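Local coordinates for uncharacterized protein BF1531 (Bacteroides fragilis, PDB 3SLR), which binds magnesium through a HAD-like phosphatase domain and probably hydrolyses ester bonds, though its substrate is unknown, at residues D228-N231 with G236-G239; G284-P289 with A304-N309. All blocks are in the same frame, centred on the assembly; numbering follows the deposited sequence.

Overall arrangement
Both interactions lie in the HAD-like phosphatase domain, beside its four-stranded parallel sheet, with centres 11 Å apart. Interaction 1 is polar and sits at the magnesium site. It folds the loop after strand 224-227 back against the start of helix 238-241. Interaction 2 is apolar and packs helix 283-292 on strand 305-309 at one edge of the sheet. Each is partly buried and mixes buried with partly exposed residues. They hold different elements but touch. L229 CD1 lies 3.6 Å from A286 CB, and V238 CG2 packs on P289. The metal loop of interaction 1 is thus backed by the helix of interaction 2. Hydrogen bonds and metal bonds order the first contact, van der Waals and CH-pi contacts the second.

Interaction 1 (D228-N231 with G236-G239); sequences DLDN and GVVG. With MG (magnesium ion), chain B; MG (magnesium ion), chain C.
The backbones of D230 and V237 come within 5.1 Å at their CA atoms, where the loop after strand 224-227 turns back on the N-cap of helix 238-241. The loop matches the DxDx(T/V) pattern of the HAD family, and D228 and D230 are at the magnesium site. The D230 side chain points toward the helix start. Its CG is anti to the carbonyl carbon (chi1 -69°), which brings OD1 to V238 N at 2.8 Å. That N-H is nearly straight on OD1 but meets it from above the carboxylate plane. W234 NE1 gives OD1 a second hydrogen bond. OD2 accepts from two waters; one also accepts from G239 N, the other links OD2 to the magnesium ion on D228 OD1. Two bonds on each oxygen should fix the carboxylate's rotation. N231 OD1 takes the N-H of G236 at 2.7 Å, again from above the carbonyl plane. At its backbone angles a CB on G236 would jam against the preceding carbonyl oxygen, which calls for glycine. D228 bridges the two magnesium ions through OD1 and OD2. D336 also binds the ion on D228 OD2. D230 O binds that ion directly, at 2.3 Å.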
ATOM      1  N   ASP A 228     -15.813  -9.573  11.583  1.00 16.05           N
ATOM      2  CA  ASP A 228     -17.000  -9.549  12.416  1.00 16.95           C
ATOM      3  C   ASP A 228     -18.208  -9.364  11.475  1.00 17.20           C
ATOM      4  O   ASP A 228     -18.036  -9.002  10.317  1.00 16.15           O
ATOM      5  CB  ASP A 228     -16.887  -8.405  13.422  1.00 18.39           C
ATOM      6  CG  ASP A 228     -18.162  -8.184  14.195  1.00 19.72           C
ATOM      7  OD1 ASP A 228     -18.558  -9.098  14.952  1.00 19.56           O
ATOM      8  OD2 ASP A 228     -18.757  -7.100  14.045  1.00 20.65           O
ATOM      9  N   LEU A 229     -19.418  -9.640  11.949  1.00 14.21           N
ATOM     10  CA  LEU A 229     -20.603  -9.476  11.107  1.00 17.99           C
ATOM     11  C   LEU A 229     -21.372  -8.193  11.437  1.00 17.67           C
ATOM     12  O   LEU A 229     -21.378  -7.244  10.651  1.00 17.04           O
ATOM     13  CB  LEU A 229     -21.518 -10.705  11.211  1.00 17.37           C
ATOM     14  CG  LEU A 229     -20.957 -12.038  10.696  1.00 17.82           C
ATOM     15  CD1 LEU A 229     -21.941 -13.193  10.949  1.00 16.82           C
ATOM     16  CD2 LEU A 229     -20.580 -11.958   9.211  1.00 14.86           C
ATOM     17  N   ASP A 230     -22.013  -8.154  12.600  1.00 18.85           N
ATOM     18  CA  ASP A 230     -22.903  -7.029  12.915  1.00 21.27           C
ATOM     19  C   ASP A 230     -22.178  -5.679  12.910  1.00 19.92           C
ATOM     20  O   ASP A 230     -21.216  -5.468  13.653  1.00 18.77           O
ATOM     21  CB  ASP A 230     -23.614  -7.239  14.256  1.00 21.58           C
ATOM     22  CG  ASP A 230     -24.644  -8.362  14.216  1.00 20.61           C
ATOM     23  OD1 ASP A 230     -25.347  -8.548  13.187  1.00 18.77           O
ATOM     24  OD2 ASP A 230     -24.773  -9.057  15.245  1.00 21.72           O
ATOM     25  N   ASN A 231     -22.660  -4.765  12.077  1.00 18.43           N
ATOM     26  CA  ASN A 231     -22.089  -3.431  11.966  1.00 17.74           C
ATOM     27  C   ASN A 231     -20.660  -3.418  11.425  1.00 17.02           C
ATOM     28  O   ASN A 231     -19.973  -2.406  11.489  1.00 17.12           O
ATOM     29  CB  ASN A 231     -22.208  -2.665  13.285  1.00 18.81           C
ATOM     30  CG  ASN A 231     -23.653  -2.325  13.617  1.00 24.82           C
ATOM     31  OD1 ASN A 231     -24.419  -1.884  12.747  1.00 26.26           O
ATOM     32  ND2 ASN A 231     -24.042  -2.546  14.868  1.00 29.88           N
ATOM     33  N   GLY A 236     -26.623  -2.879  11.527  1.00 22.63           N
ATOM     34  CA  GLY A 236     -27.607  -3.465  12.412  1.00 21.35           C
ATOM     35  C   GLY A 236     -27.132  -4.734  13.078  1.00 23.48           C
ATOM     36  O   GLY A 236     -26.008  -5.193  12.862  1.00 21.15           O
ATOM     37  N   VAL A 237     -28.004  -5.306  13.897  1.00 19.03           N
ATOM     38  CA  VAL A 237     -27.653  -6.487  14.674  1.00 20.50           C
ATOM     39  C   VAL A 237     -28.631  -7.578  14.302  1.00 20.20           C
ATOM     40  O   VAL A 237     -29.832  -7.451  14.546  1.00 24.07           O
ATOM     41  CB  VAL A 237     -27.703  -6.188  16.184  1.00 24.96           C
ATOM     42  CG1 VAL A 237     -27.440  -7.459  16.999  1.00 21.32           C
ATOM     43  CG2 VAL A 237     -26.683  -5.102  16.536  1.00 25.63           C
ATOM     44  N   VAL A 238     -28.127  -8.637  13.674  1.00 17.79           N
ATOM     45  CA  VAL A 238     -29.003  -9.629  13.073  1.00 17.89           C
ATOM     46  C   VAL A 238     -29.892 -10.319  14.108  1.00 19.26           C
ATOM     47  O   VAL A 238     -31.067 -10.624  13.834  1.00 20.06           O
ATOM     48  CB  VAL A 238     -28.221 -10.651  12.209  1.00 18.01           C
ATOM     49  CG1 VAL A 238     -27.322 -11.548  13.073  1.00 18.55           C
ATOM     50  CG2 VAL A 238     -29.176 -11.485  11.373  1.00 18.84           C
ATOM     51  N   GLY A 239     -29.335 -10.534  15.297  1.00 21.79           N
ATOM     52  CA  GLY A 239     -30.054 -11.185  16.379  1.00 22.01           C
ATOM     53  C   GLY A 239     -31.274 -10.401  16.835  1.00 26.60           C
ATOM     54  O   GLY A 239     -32.277 -10.993  17.240  1.00 26.47           O
TER
HETATM   55 MG    MG B 388     -19.905  -5.877  15.503  1.00 25.95          MG
HETATM   56 MG    MG C 389     -20.747  -9.322  15.984  1.00 14.08          MG
HETATM   57  O   HOH W   1     -26.809 -10.358  16.397  1.00 20.71           O
HETATM   58  O   HOH W   2     -22.694  -9.458  17.168  1.00 30.75           O
HETATM   59  O   HOH W   3     -21.026  -4.245  16.966  1.00 27.51           O
HETATM   60  O   HOH W   4     -21.079  -7.246  16.758  1.00 26.19           O
HETATM   61  O   HOH W   5     -18.391  -6.523  17.217  1.00 26.31           O
HETATM   62  O   HOH W   6     -19.286 -10.032  17.464  1.00 23.17           O

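Interaction 2 (G284-P289 with A304-N309); sequences GKAKEP and AVFVAN
A286 and A308 meet through their methyl groups, CB to CB at 3.8 Å, where helix 283-292 packs on strand 305-309. These two elements are the helix and second strand of a beta-alpha-beta unit that begins with strand 274-280. The axes of the short segments 284-289 and 305-309 approach to 8.6 Å, at 132° between their N-to-C directions.

The apolar contacts come first. The CB bonds of A286, F306 and A308 point across the contact. A286 CB lies in the plane of the F306 ring, at its edge, 3.9 Å from CE1. The small methyls of A286 and A308 let helix and strand come close, with 6.8 Å between their CA atoms.

The second kind is CH-pi. K287 CG stands over one face of the F306 ring, 3.8 Å from the ring centroid and 17° off the normal. F306 CG is anti to the backbone N (chi1 -161°), which carries the ring out from the strand to the helix. The K287 chain is extended beyond CG and runs past F306 in the opposite direction. Its CE therefore reaches the CG and CD1 side of the ring, 3.9 Å from F306 CD1. F290 meets the same ring edge-to-face.

No polar bond links 284-289 to 304-309. The lysine contributes its methylene groups here, while its NZ makes a long, weak ion pair with E283. The contact therefore rests on shape and dispersion, with the aliphatic part of a charged side chain covering an aromatic face.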
ATOM      1  N   GLY A 284     -26.563 -20.367  13.423  1.00 23.94           N
ATOM      2  CA  GLY A 284     -27.697 -20.380  12.518  1.00 25.56           C
ATOM      3  C   GLY A 284     -28.130 -18.987  12.093  1.00 20.71           C
ATOM      4  O   GLY A 284     -28.328 -18.713  10.899  1.00 19.78           O
ATOM      5  N   LYS A 285     -28.285 -18.102  13.071  1.00 18.67           N
ATOM      6  CA  LYS A 285     -28.728 -16.733  12.804  1.00 20.83           C
ATOM      7  C   LYS A 285     -27.700 -15.944  11.995  1.00 20.30           C
ATOM      8  O   LYS A 285     -28.048 -15.120  11.141  1.00 18.18           O
ATOM      9  CB  LYS A 285     -28.994 -16.000  14.121  1.00 19.95           C
ATOM     10  CG  LYS A 285     -30.138 -16.587  14.939  1.00 32.12           C
ATOM     11  CD  LYS A 285     -30.537 -15.644  16.074  1.00 36.45           C
ATOM     12  CE  LYS A 285     -31.808 -16.121  16.782  1.00 45.23           C
ATOM     13  NZ  LYS A 285     -32.936 -16.372  15.834  1.00 45.63           N
ATOM     14  N   ALA A 286     -26.429 -16.186  12.286  1.00 18.12           N
ATOM     15  CA  ALA A 286     -25.345 -15.479  11.626  1.00 18.71           C
ATOM     16  C   ALA A 286     -25.247 -15.866  10.164  1.00 18.20           C
ATOM     17  O   ALA A 286     -24.892 -15.040   9.332  1.00 18.52           O
ATOM     18  CB  ALA A 286     -24.011 -15.759  12.335  1.00 17.55           C
ATOM     19  N   LYS A 287     -25.549 -17.123   9.851  1.00 18.08           N
ATOM     20  CA  LYS A 287     -25.483 -17.605   8.468  1.00 18.57           C
ATOM     21  C   LYS A 287     -26.717 -17.232   7.644  1.00 20.81           C
ATOM     22  O   LYS A 287     -26.664 -17.211   6.417  1.00 21.68           O
ATOM     23  CB  LYS A 287     -25.304 -19.121   8.426  1.00 19.19           C
ATOM     24  CG  LYS A 287     -23.908 -19.590   8.832  1.00 18.08           C
ATOM     25  CD  LYS A 287     -23.807 -21.111   8.863  1.00 22.23           C
ATOM     26  CE  LYS A 287     -22.339 -21.542   8.985  1.00 27.88           C
ATOM     27  NZ  LYS A 287     -22.145 -23.016   8.835  1.00 32.89           N
ATOM     28  N   GLU A 288     -27.825 -16.955   8.319  1.00 21.37           N
ATOM     29  CA  GLU A 288     -29.088 -16.735   7.613  1.00 21.20           C
ATOM     30  C   GLU A 288     -29.057 -15.637   6.541  1.00 19.75           C
ATOM     31  O   GLU A 288     -29.561 -15.850   5.443  1.00 21.71           O
ATOM     32  CB  GLU A 288     -30.239 -16.511   8.593  1.00 21.96           C
ATOM     33  CG  GLU A 288     -31.290 -17.609   8.526  1.00 30.59           C
ATOM     34  CD  GLU A 288     -32.504 -17.305   9.374  1.00 32.27           C
ATOM     35  OE1 GLU A 288     -32.340 -16.661  10.437  1.00 29.56           O
ATOM     36  OE2 GLU A 288     -33.620 -17.697   8.969  1.00 33.80           O
ATOM     37  N   PRO A 289     -28.455 -14.470   6.843  1.00 18.47           N
ATOM     38  CA  PRO A 289     -28.423 -13.436   5.801  1.00 19.83           C
ATOM     39  C   PRO A 289     -27.641 -13.876   4.567  1.00 20.93           C
ATOM     40  O   PRO A 289     -28.065 -13.569   3.459  1.00 18.00           O
ATOM     41  CB  PRO A 289     -27.729 -12.257   6.489  1.00 18.23           C
ATOM     42  CG  PRO A 289     -27.937 -12.479   7.940  1.00 22.30           C
ATOM     43  CD  PRO A 289     -27.916 -13.979   8.122  1.00 18.31           C
ATOM     44  N   ALA A 304     -14.222 -19.241   4.051  1.00 17.23           N
ATOM     45  CA  ALA A 304     -13.487 -20.492   4.266  1.00 21.13           C
ATOM     46  C   ALA A 304     -13.741 -21.132   5.632  1.00 19.91           C
ATOM     47  O   ALA A 304     -13.859 -22.350   5.739  1.00 20.05           O
ATOM     48  CB  ALA A 304     -11.995 -20.266   4.066  1.00 18.85           C
ATOM     49  N   VAL A 305     -13.808 -20.310   6.672  1.00 19.81           N
ATOM     50  CA  VAL A 305     -14.065 -20.796   8.020  1.00 19.15           C
ATOM     51  C   VAL A 305     -15.055 -19.855   8.660  1.00 22.02           C
ATOM     52  O   VAL A 305     -14.816 -18.652   8.707  1.00 19.61           O
ATOM     53  CB  VAL A 305     -12.784 -20.801   8.883  1.00 18.31           C
ATOM     54  CG1 VAL A 305     -13.044 -21.489  10.210  1.00 21.05           C
ATOM     55  CG2 VAL A 305     -11.643 -21.481   8.136  1.00 20.72           C
ATOM     56  N   PHE A 306     -16.171 -20.399   9.139  1.00 19.01           N
ATOM     57  CA  PHE A 306     -17.246 -19.579   9.681  1.00 19.97           C
ATOM     58  C   PHE A 306     -17.426 -19.898  11.159  1.00 20.65           C
ATOM     59  O   PHE A 306     -17.919 -20.971  11.521  1.00 20.85           O
ATOM     60  CB  PHE A 306     -18.539 -19.842   8.895  1.00 17.65           C
ATOM     61  CG  PHE A 306     -19.586 -18.759   9.029  1.00 20.06           C
ATOM     62  CD1 PHE A 306     -20.213 -18.521  10.240  1.00 18.72           C
ATOM     63  CD2 PHE A 306     -19.961 -18.000   7.931  1.00 20.70           C
ATOM     64  CE1 PHE A 306     -21.182 -17.529  10.360  1.00 19.47           C
ATOM     65  CE2 PHE A 306     -20.934 -17.006   8.043  1.00 21.44           C
ATOM     66  CZ  PHE A 306     -21.536 -16.768   9.259  1.00 20.02           C
ATOM     67  N   VAL A 307     -17.007 -18.974  12.016  1.00 16.27           N
ATOM     68  CA  VAL A 307     -17.081 -19.190  13.459  1.00 19.65           C
ATOM     69  C   VAL A 307     -18.019 -18.179  14.087  1.00 20.96           C
ATOM     70  O   VAL A 307     -17.732 -16.987  14.110  1.00 18.85           O
ATOM     71  CB  VAL A 307     -15.690 -19.074  14.134  1.00 18.31           C
ATOM     72  CG1 VAL A 307     -15.806 -19.270  15.647  1.00 15.81           C
ATOM     73  CG2 VAL A 307     -14.727 -20.076  13.536  1.00 19.46           C
ATOM     74  N   ALA A 308     -19.166 -18.658  14.557  1.00 18.22           N
ATOM     75  CA  ALA A 308     -20.116 -17.820  15.268  1.00 19.56           C
ATOM     76  C   ALA A 308     -20.524 -18.541  16.544  1.00 20.40           C
ATOM     77  O   ALA A 308     -21.135 -19.606  16.492  1.00 22.31           O
ATOM     78  CB  ALA A 308     -21.360 -17.547  14.399  1.00 19.66           C
ATOM     79  N   ASN A 309     -20.189 -17.950  17.684  1.00 19.26           N
ATOM     80  CA  ASN A 309     -20.602 -18.485  18.970  1.00 18.86           C
ATOM     81  C   ASN A 309     -20.458 -17.390  19.998  1.00 20.45           C
ATOM     82  O   ASN A 309     -20.208 -16.241  19.643  1.00 21.39           O
ATOM     83  CB  ASN A 309     -19.772 -19.713  19.355  1.00 18.40           C
ATOM     84  CG  ASN A 309     -18.283 -19.415  19.435  1.00 19.43           C
ATOM     85  OD1 ASN A 309     -17.866 -18.449  20.064  1.00 19.54           O
ATOM     86  ND2 ASN A 309     -17.481 -20.247  18.791  1.00 19.51           N
TER